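Local coordinates for putative glyoxalase superfamily protein (Ralstonia eutropha, PDB 3IUZ), which probably acts as an iron(II)-dependent dioxygenase that decarboxylates 2-oxoadipate to 2-hydroxyglutarate, at residues 211-214 and 215-218; 154-157 and 158-162; 38-41 and 42-46; 193-196 and 197-201. All coordinates share one frame; numbering follows the deposited sequence.

Contact 1 (211-214 and 215-218)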
# COMPACT_ATOMS: atom_id res chain seq x y z
N PRO A 211 4.25 1.33 20.57
CA PRO A 211 3.22 0.97 21.53
C PRO A 211 3.73 0.11 22.69
O PRO A 211 4.78 -0.53 22.59
CB PRO A 211 2.28 0.11 20.71
CG PRO A 211 3.16 -0.56 19.78
CD PRO A 211 4.20 0.47 19.39
N ARG A 212 2.94 0.10 23.76
CA ARG A 212 3.21 -0.73 24.94
C ARG A 212 2.99 -2.18 24.58
O ARG A 212 2.04 -2.53 23.89
CB ARG A 212 2.26 -0.38 26.06
CG ARG A 212 2.55 0.98 26.63
CD ARG A 212 1.58 1.37 27.69
NE ARG A 212 1.76 2.81 27.90
CZ ARG A 212 1.05 3.56 28.72
NH1 ARG A 212 0.09 3.02 29.47
NH2 ARG A 212 1.32 4.87 28.79
N LEU A 213 3.88 -3.04 25.05
CA LEU A 213 3.77 -4.42 24.74
C LEU A 213 2.43 -4.95 25.23
O LEU A 213 1.74 -5.69 24.53
CB LEU A 213 4.95 -5.19 25.37
CG LEU A 213 4.90 -6.72 25.19
CD1 LEU A 213 4.93 -7.09 23.74
CD2 LEU A 213 6.05 -7.40 25.91
N ALA A 214 2.07 -4.53 26.45
CA ALA A 214 0.78 -4.92 27.05
C ALA A 214 -0.42 -4.55 26.20
O ALA A 214 -1.37 -5.30 26.15
CB ALA A 214 0.65 -4.33 28.44
N ASP A 215 -0.39 -3.39 25.54
CA ASP A 215 -1.52 -2.98 24.72
C ASP A 215 -1.57 -3.80 23.43
O ASP A 215 -2.65 -4.22 23.00
CB ASP A 215 -1.47 -1.47 24.40
CG ASP A 215 -1.73 -0.63 25.61
OD1 ASP A 215 -2.34 -1.17 26.57
OD2 ASP A 215 -1.33 0.54 25.59
N TYR A 216 -0.39 -4.04 22.86
CA TYR A 216 -0.26 -4.90 21.67
C TYR A 216 -0.91 -6.24 21.94
O TYR A 216 -1.74 -6.74 21.14
CB TYR A 216 1.21 -5.08 21.24
CG TYR A 216 1.38 -6.18 20.20
CD1 TYR A 216 1.02 -5.96 18.87
CD2 TYR A 216 1.87 -7.45 20.56
CE1 TYR A 216 1.16 -6.96 17.92
CE2 TYR A 216 2.00 -8.49 19.58
CZ TYR A 216 1.67 -8.26 18.28
OH TYR A 216 1.76 -9.26 17.31
N GLU A 217 -0.60 -6.79 23.11
CA GLU A 217 -1.12 -8.10 23.49
C GLU A 217 -2.62 -8.06 23.75
O GLU A 217 -3.34 -8.95 23.31
CB GLU A 217 -0.32 -8.67 24.68
CG GLU A 217 1.13 -8.95 24.27
CD GLU A 217 2.11 -9.17 25.42
OE1 GLU A 217 1.79 -8.86 26.59
OE2 GLU A 217 3.22 -9.66 25.12
N THR A 218 -3.10 -7.02 24.42
CA THR A 218 -4.56 -6.85 24.58
C THR A 218 -5.28 -6.85 23.24
O THR A 218 -6.32 -7.53 23.07
CB THR A 218 -4.90 -5.56 25.32
OG1 THR A 218 -4.40 -5.65 26.66
CG2 THR A 218 -6.42 -5.29 25.33
O HOH W 1 0.40 1.56 23.85
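The carbonyl oxygen of R212 takes two backbone donors at the head of a helix: the N-H of Y216 reaches it almost straight, Y216 N to R212 O 3.0 Å, while that of D215 adds a weak, strongly bent bond. One residue further along, E217 N donates to L213 O (2.9 Å), and T218 N donates to A214 O. The side chain of D215 lies alongside that of R212. Its CG lies beside the backbone N (chi1 -70°), which carries OD2 to the R212 side chain, 3.7 Å from R212 CD. The two run the same way with guanidinium and carboxylate planes 24° apart, yet R212 NE and D215 OD2 are 4.5 Å apart and no N-H of the guanidinium points at the oxygen, so R212 offers charge and aliphatic packing. The stronger partner of D215 OD2 is R162, in a salt bridge from helix 154-164. A water also donates to D215 OD2 (2.7 Å) and accepts from R212 N, tying the carboxylate to the backbone just ahead of the helix. On another side of the turn, the carboxylate of E217 lies against the branched end of L213 in one of two modelled conformers, a touch that is therefore doubtful. The whole is the first turn of an alpha helix, R212 standing at the N-cap and a water-bridged aspartate three residues on.

Contact 2 (154-157 and 158-162)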
# COMPACT_ATOMS: atom_id res chain seq x y z
N ASP A 154 -13.94 -3.41 26.49
CA ASP A 154 -13.54 -2.15 27.06
C ASP A 154 -12.05 -2.06 27.04
O ASP A 154 -11.49 -1.03 26.68
CB ASP A 154 -14.01 -2.00 28.50
CG ASP A 154 -15.49 -1.71 28.63
OD1 ASP A 154 -16.18 -1.46 27.63
OD2 ASP A 154 -15.97 -1.76 29.79
N ALA A 155 -11.40 -3.13 27.47
CA ALA A 155 -9.95 -3.12 27.58
C ALA A 155 -9.31 -2.87 26.20
O ALA A 155 -8.33 -2.14 26.05
CB ALA A 155 -9.45 -4.46 28.22
N PHE A 156 -9.87 -3.53 25.22
CA PHE A 156 -9.39 -3.41 23.84
C PHE A 156 -9.54 -1.98 23.32
O PHE A 156 -8.60 -1.39 22.80
CB PHE A 156 -10.18 -4.36 22.99
CG PHE A 156 -9.80 -4.38 21.55
CD1 PHE A 156 -10.32 -3.44 20.68
CD2 PHE A 156 -9.00 -5.40 21.03
CE1 PHE A 156 -10.00 -3.45 19.33
CE2 PHE A 156 -8.71 -5.44 19.67
CZ PHE A 156 -9.21 -4.46 18.82
N ARG A 157 -10.72 -1.40 23.50
CA ARG A 157 -10.95 -0.03 23.01
C ARG A 157 -10.05 1.00 23.69
O ARG A 157 -9.58 1.93 23.03
CB ARG A 157 -12.44 0.32 23.07
CG ARG A 157 -13.22 -0.54 22.04
CD ARG A 157 -14.76 -0.53 22.06
NE ARG A 157 -15.24 0.27 23.12
CZ ARG A 157 -15.68 -0.18 24.28
NH1 ARG A 157 -15.82 -1.48 24.55
NH2 ARG A 157 -16.03 0.70 25.15
N GLU A 158 -9.77 0.83 24.98
CA GLU A 158 -8.78 1.66 25.68
C GLU A 158 -7.38 1.47 25.13
O GLU A 158 -6.60 2.41 25.02
CB GLU A 158 -8.75 1.31 27.16
CG GLU A 158 -10.01 1.69 27.90
CD GLU A 158 -10.17 0.94 29.22
OE1 GLU A 158 -9.15 0.33 29.70
OE2 GLU A 158 -11.31 0.95 29.75
N ALA A 159 -7.05 0.22 24.80
CA ALA A 159 -5.76 -0.09 24.20
C ALA A 159 -5.62 0.60 22.84
O ALA A 159 -4.58 1.20 22.56
CB ALA A 159 -5.58 -1.57 24.05
N VAL A 160 -6.67 0.53 22.02
CA VAL A 160 -6.64 1.21 20.73
C VAL A 160 -6.26 2.69 20.90
O VAL A 160 -5.31 3.16 20.28
CB VAL A 160 -7.94 1.03 19.93
CG1 VAL A 160 -7.94 1.94 18.65
CG2 VAL A 160 -8.11 -0.42 19.57
N GLY A 161 -6.95 3.40 21.78
CA GLY A 161 -6.72 4.81 21.95
C GLY A 161 -5.33 5.13 22.47
O GLY A 161 -4.71 6.10 22.05
N ARG A 162 -4.81 4.31 23.38
CA ARG A 162 -3.44 4.54 23.81
C ARG A 162 -2.45 4.37 22.65
O ARG A 162 -1.47 5.08 22.59
CB ARG A 162 -3.02 3.65 24.99
CG ARG A 162 -3.48 4.17 26.33
CD ARG A 162 -2.73 3.45 27.44
NE ARG A 162 -3.15 2.06 27.42
CZ ARG A 162 -4.27 1.62 27.96
NH1 ARG A 162 -5.08 2.45 28.61
NH2 ARG A 162 -4.58 0.35 27.87
O HOH W 2 -6.30 -1.74 27.92
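Hydrophobic contact between the two segments centres on F156 and V160, whose side chains meet at an angle one turn apart. CG2 of V160 approaches the F156 ring obliquely, 3.6 Å from F156 CE1, because F156 holds its ring trans to the backbone N (chi1 -179°) while V160 CG2 lies beside its own N. The same pair packs on L219 of helix 213-222 and M226 of helix 224-232, and F152 stacks on the F156 ring.

Charged groups occupy a different part of the surface. R157 folds back at chi3 (-3°) and grips D154 end-on with both terminal nitrogens, each directed at the single oxygen OD1. R157 NH1 uses the anti lone pair of D154 OD1 at 3.1 Å, and R157 NH2 meets the same oxygen from 34° out of the carboxylate plane. NH1 also donates to the carbonyl oxygen of F152, so this nitrogen is shared between a charge and the preceding backbone. E158 extends its chain back along the helix, and its CG packs 3.3 Å from D154 O.

Backbone bonds then join the segments: E158 N to D154 O, A159 N to A155 O, V160 N to F156 O at 2.8 Å, and a longer G161 N to R157 O at 3.3 Å. A water donates to A155 O and accepts a weak bond from R162 NH2, while E158 O lies over one face of the R162 guanidinium, whose NE forms a salt bridge with D215 of helix 213-222. Together these features describe an amphipathic alpha helix, with F156, A159 and V160 packed against the neighbouring helices and the D154-R157 salt bridge on the more exposed side.

Contact 3 (38-41 and 42-46)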
# COMPACT_ATOMS: atom_id res chain seq x y z
N GLY A 38 6.34 19.02 -21.25
CA GLY A 38 7.25 18.11 -20.57
C GLY A 38 7.02 18.01 -19.06
O GLY A 38 7.67 17.19 -18.39
N ARG A 39 6.06 18.78 -18.55
CA ARG A 39 5.62 18.66 -17.14
C ARG A 39 5.10 17.26 -16.81
O ARG A 39 4.82 16.45 -17.71
CB ARG A 39 4.57 19.72 -16.84
CG ARG A 39 5.16 21.11 -17.07
CD ARG A 39 4.18 22.24 -16.93
NE ARG A 39 3.15 22.15 -17.93
CZ ARG A 39 2.25 23.10 -18.18
NH1 ARG A 39 2.27 24.25 -17.53
NH2 ARG A 39 1.32 22.91 -19.11
N ALA A 40 4.94 17.00 -15.52
CA ALA A 40 4.44 15.72 -15.05
C ALA A 40 2.95 15.79 -14.81
O ALA A 40 2.44 16.63 -14.02
CB ALA A 40 5.18 15.28 -13.79
N THR A 41 2.24 14.92 -15.51
CA THR A 41 0.80 14.84 -15.30
C THR A 41 0.45 14.10 -14.00
O THR A 41 1.26 13.34 -13.47
CB THR A 41 0.12 14.13 -16.44
OG1 THR A 41 0.59 12.77 -16.53
CG2 THR A 41 0.38 14.84 -17.78
N ARG A 42 -0.80 14.23 -13.54
CA ARG A 42 -1.22 13.52 -12.35
C ARG A 42 -1.12 12.02 -12.50
O ARG A 42 -0.77 11.33 -11.52
CB ARG A 42 -2.63 13.88 -11.89
CG ARG A 42 -3.72 13.45 -12.78
CD ARG A 42 -5.08 13.83 -12.22
NE ARG A 42 -6.12 13.26 -13.04
CZ ARG A 42 -7.43 13.40 -12.85
NH1 ARG A 42 -7.91 14.14 -11.83
NH2 ARG A 42 -8.25 12.80 -13.68
N ALA A 43 -1.45 11.50 -13.69
CA ALA A 43 -1.27 10.06 -13.98
C ALA A 43 0.20 9.61 -13.84
O ALA A 43 0.50 8.57 -13.23
CB ALA A 43 -1.75 9.74 -15.37
N GLU A 44 1.11 10.33 -14.47
CA GLU A 44 2.52 10.03 -14.31
C GLU A 44 2.96 10.07 -12.83
O GLU A 44 3.73 9.20 -12.37
CB GLU A 44 3.36 11.02 -15.10
CG GLU A 44 3.18 10.89 -16.63
CD GLU A 44 3.81 12.00 -17.44
OE1 GLU A 44 4.19 13.06 -16.87
OE2 GLU A 44 3.93 11.81 -18.67
N ILE A 45 2.51 11.09 -12.10
CA ILE A 45 2.90 11.22 -10.72
C ILE A 45 2.34 10.06 -9.91
O ILE A 45 3.04 9.49 -9.04
CB ILE A 45 2.47 12.60 -10.14
CG1 ILE A 45 3.36 13.68 -10.75
CG2 ILE A 45 2.55 12.64 -8.60
CD1 ILE A 45 2.71 15.14 -10.69
N ALA A 46 1.07 9.72 -10.17
CA ALA A 46 0.43 8.64 -9.42
C ALA A 46 1.14 7.31 -9.65
O ALA A 46 1.37 6.54 -8.70
CB ALA A 46 -1.05 8.53 -9.78
O HOH W 3 4.13 14.64 -19.52
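T41 and E44 reach across each other at the start of helix 42-60, each side chain serving the other's backbone. T41 places OG1 between its own N and carbonyl carbon (chi1 62°), where it accepts from E44 N at 3.2 Å along a nearly straight line. In return the extended chain of E44 runs back alongside the approach to the helix, and its OE1 accepts T41 N at 3.0 Å, the donor standing 50° out of the carboxylate plane. This reciprocal pair is a capping box. T41 OG1 is also hydrogen-bonded to P33 O, and N5 donates to E44 OE1, so both capping oxygens have second partners. The first helical bond, I45 N to T41 O (2.9 Å), follows directly. I45 lays its end along the approach to the helix, CG1 3.9 Å from A40 CB.

The cap thus sits at a junction: A40 bonds through its backbone to L188 of strand 187-188, the antiparallel partner of strand 40-41, while I45 packs on L188 and on L182 of helix 173-185, and R42 leaves the cap to form a salt bridge with D134, next to strand 125-132.

Contact 4 (193-196 and 197-201)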
# COMPACT_ATOMS: atom_id res chain seq x y z
N GLY A 193 6.62 17.59 -8.96
CA GLY A 193 6.07 16.24 -8.84
C GLY A 193 6.96 15.27 -8.07
O GLY A 193 6.46 14.46 -7.30
N ALA A 194 8.26 15.35 -8.34
CA ALA A 194 9.26 14.57 -7.64
C ALA A 194 9.25 14.97 -6.16
O ALA A 194 9.34 14.09 -5.29
CB ALA A 194 10.68 14.78 -8.24
N GLU A 195 9.12 16.27 -5.89
CA GLU A 195 9.06 16.74 -4.50
C GLU A 195 7.81 16.22 -3.83
O GLU A 195 7.88 15.68 -2.71
CB GLU A 195 9.10 18.27 -4.43
CG GLU A 195 9.00 18.82 -3.02
CD GLU A 195 8.97 20.34 -2.99
OE1 GLU A 195 9.05 21.02 -4.06
OE2 GLU A 195 8.87 20.86 -1.87
N LEU A 196 6.67 16.31 -4.51
CA LEU A 196 5.40 15.77 -3.92
C LEU A 196 5.50 14.30 -3.57
O LEU A 196 5.09 13.86 -2.47
CB LEU A 196 4.22 16.00 -4.88
CG LEU A 196 2.89 15.43 -4.46
CD1 LEU A 196 2.47 15.99 -3.11
CD2 LEU A 196 1.79 15.69 -5.58
N ILE A 197 6.05 13.51 -4.49
CA ILE A 197 6.19 12.07 -4.22
C ILE A 197 7.01 11.85 -2.94
O ILE A 197 6.64 11.06 -2.07
CB ILE A 197 6.81 11.33 -5.42
CG1 ILE A 197 5.83 11.31 -6.57
CG2 ILE A 197 7.30 9.91 -5.03
CD1 ILE A 197 6.53 10.99 -7.95
N GLY A 198 8.11 12.57 -2.82
CA GLY A 198 8.97 12.47 -1.63
C GLY A 198 8.21 12.77 -0.33
O GLY A 198 8.51 12.20 0.71
N LEU A 199 7.25 13.68 -0.41
CA LEU A 199 6.51 14.13 0.77
C LEU A 199 5.39 13.19 1.05
O LEU A 199 4.97 13.08 2.20
CB LEU A 199 5.95 15.53 0.58
CG LEU A 199 6.99 16.66 0.53
CD1 LEU A 199 6.29 17.97 0.04
CD2 LEU A 199 7.62 16.80 1.92
N LEU A 200 4.90 12.51 0.02
CA LEU A 200 3.79 11.59 0.23
C LEU A 200 4.25 10.23 0.75
O LEU A 200 3.50 9.57 1.49
CB LEU A 200 2.97 11.38 -1.04
CG LEU A 200 2.21 12.62 -1.54
CD1 LEU A 200 1.42 12.27 -2.83
CD2 LEU A 200 1.24 13.18 -0.44
N VAL A 201 5.44 9.80 0.35
CA VAL A 201 5.88 8.46 0.71
C VAL A 201 5.86 8.21 2.25
O VAL A 201 5.37 7.14 2.68
CB VAL A 201 7.23 8.11 0.06
CG1 VAL A 201 7.92 6.92 0.79
CG2 VAL A 201 7.03 7.86 -1.47
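L196 O accepts from two backbone donors in this part of helix 190-200. L200 N donates to it at 2.8 Å, and L199 N adds a weak bond, bent to 128°. L199 N also donates to E195 O (3.1 Å), so this one N-H is divided between the i-4 and i-3 carbonyls. Earlier in the segment the pattern is regular: I197 N donates to G193 O at 3.0 Å and G198 N to A194 O at 3.2 Å. A194 O has a further donor, the side-chain amide of N13 in helix 4-14, and is therefore shared between its own helix and a neighbouring one.

The side chains across the contact pair one turn apart. L196 and L200 meet at a slant, with L196 CD1 3.7 Å from L200 CG; L196 carries CG trans to its backbone N (chi1 176°), whereas L200 turns its own beside the N, and the two branches converge. I197 curls back toward the preceding turn, its CG1 3.3 Å from G193 O. E195 and L199 run alongside one another, E195 CG lying 4.2 Å from L199 CD1, an aliphatic touch that involves only the stem of the glutamate. The carboxylate of E195 continues past it to R174 of helix 173-185, where OE2 forms a salt bridge.

Chemically, the polar groups of the turn are met largely by its own backbone, with N13 and R174 as outside partners. The leucines and isoleucine present hydrocarbon to helices 4-14, 42-60 and 173-185, and the weak i-3 bond beside the i-4 bond at L199 suggests locally tighter winding.

From the N terminus, contact 3 comes first, where a short strand turns into helix 42-60; contact 2 follows within helix 154-164, contact 4 within helix 190-200, and contact 1 at the start of helix 213-222. Each closes only a single local turn, and they run in series, neither nesting nor crossing. In space they form two pairs. Contacts 3 and 4 touch by packing of I45 against G193 and I197, tying helix 42-60 to helix 190-200. Contacts 1 and 2 join through the R162-D215 salt bridge and packing of T218 on A155 and F156. Centres of contacts 1 and 3 lie about 42 Å apart.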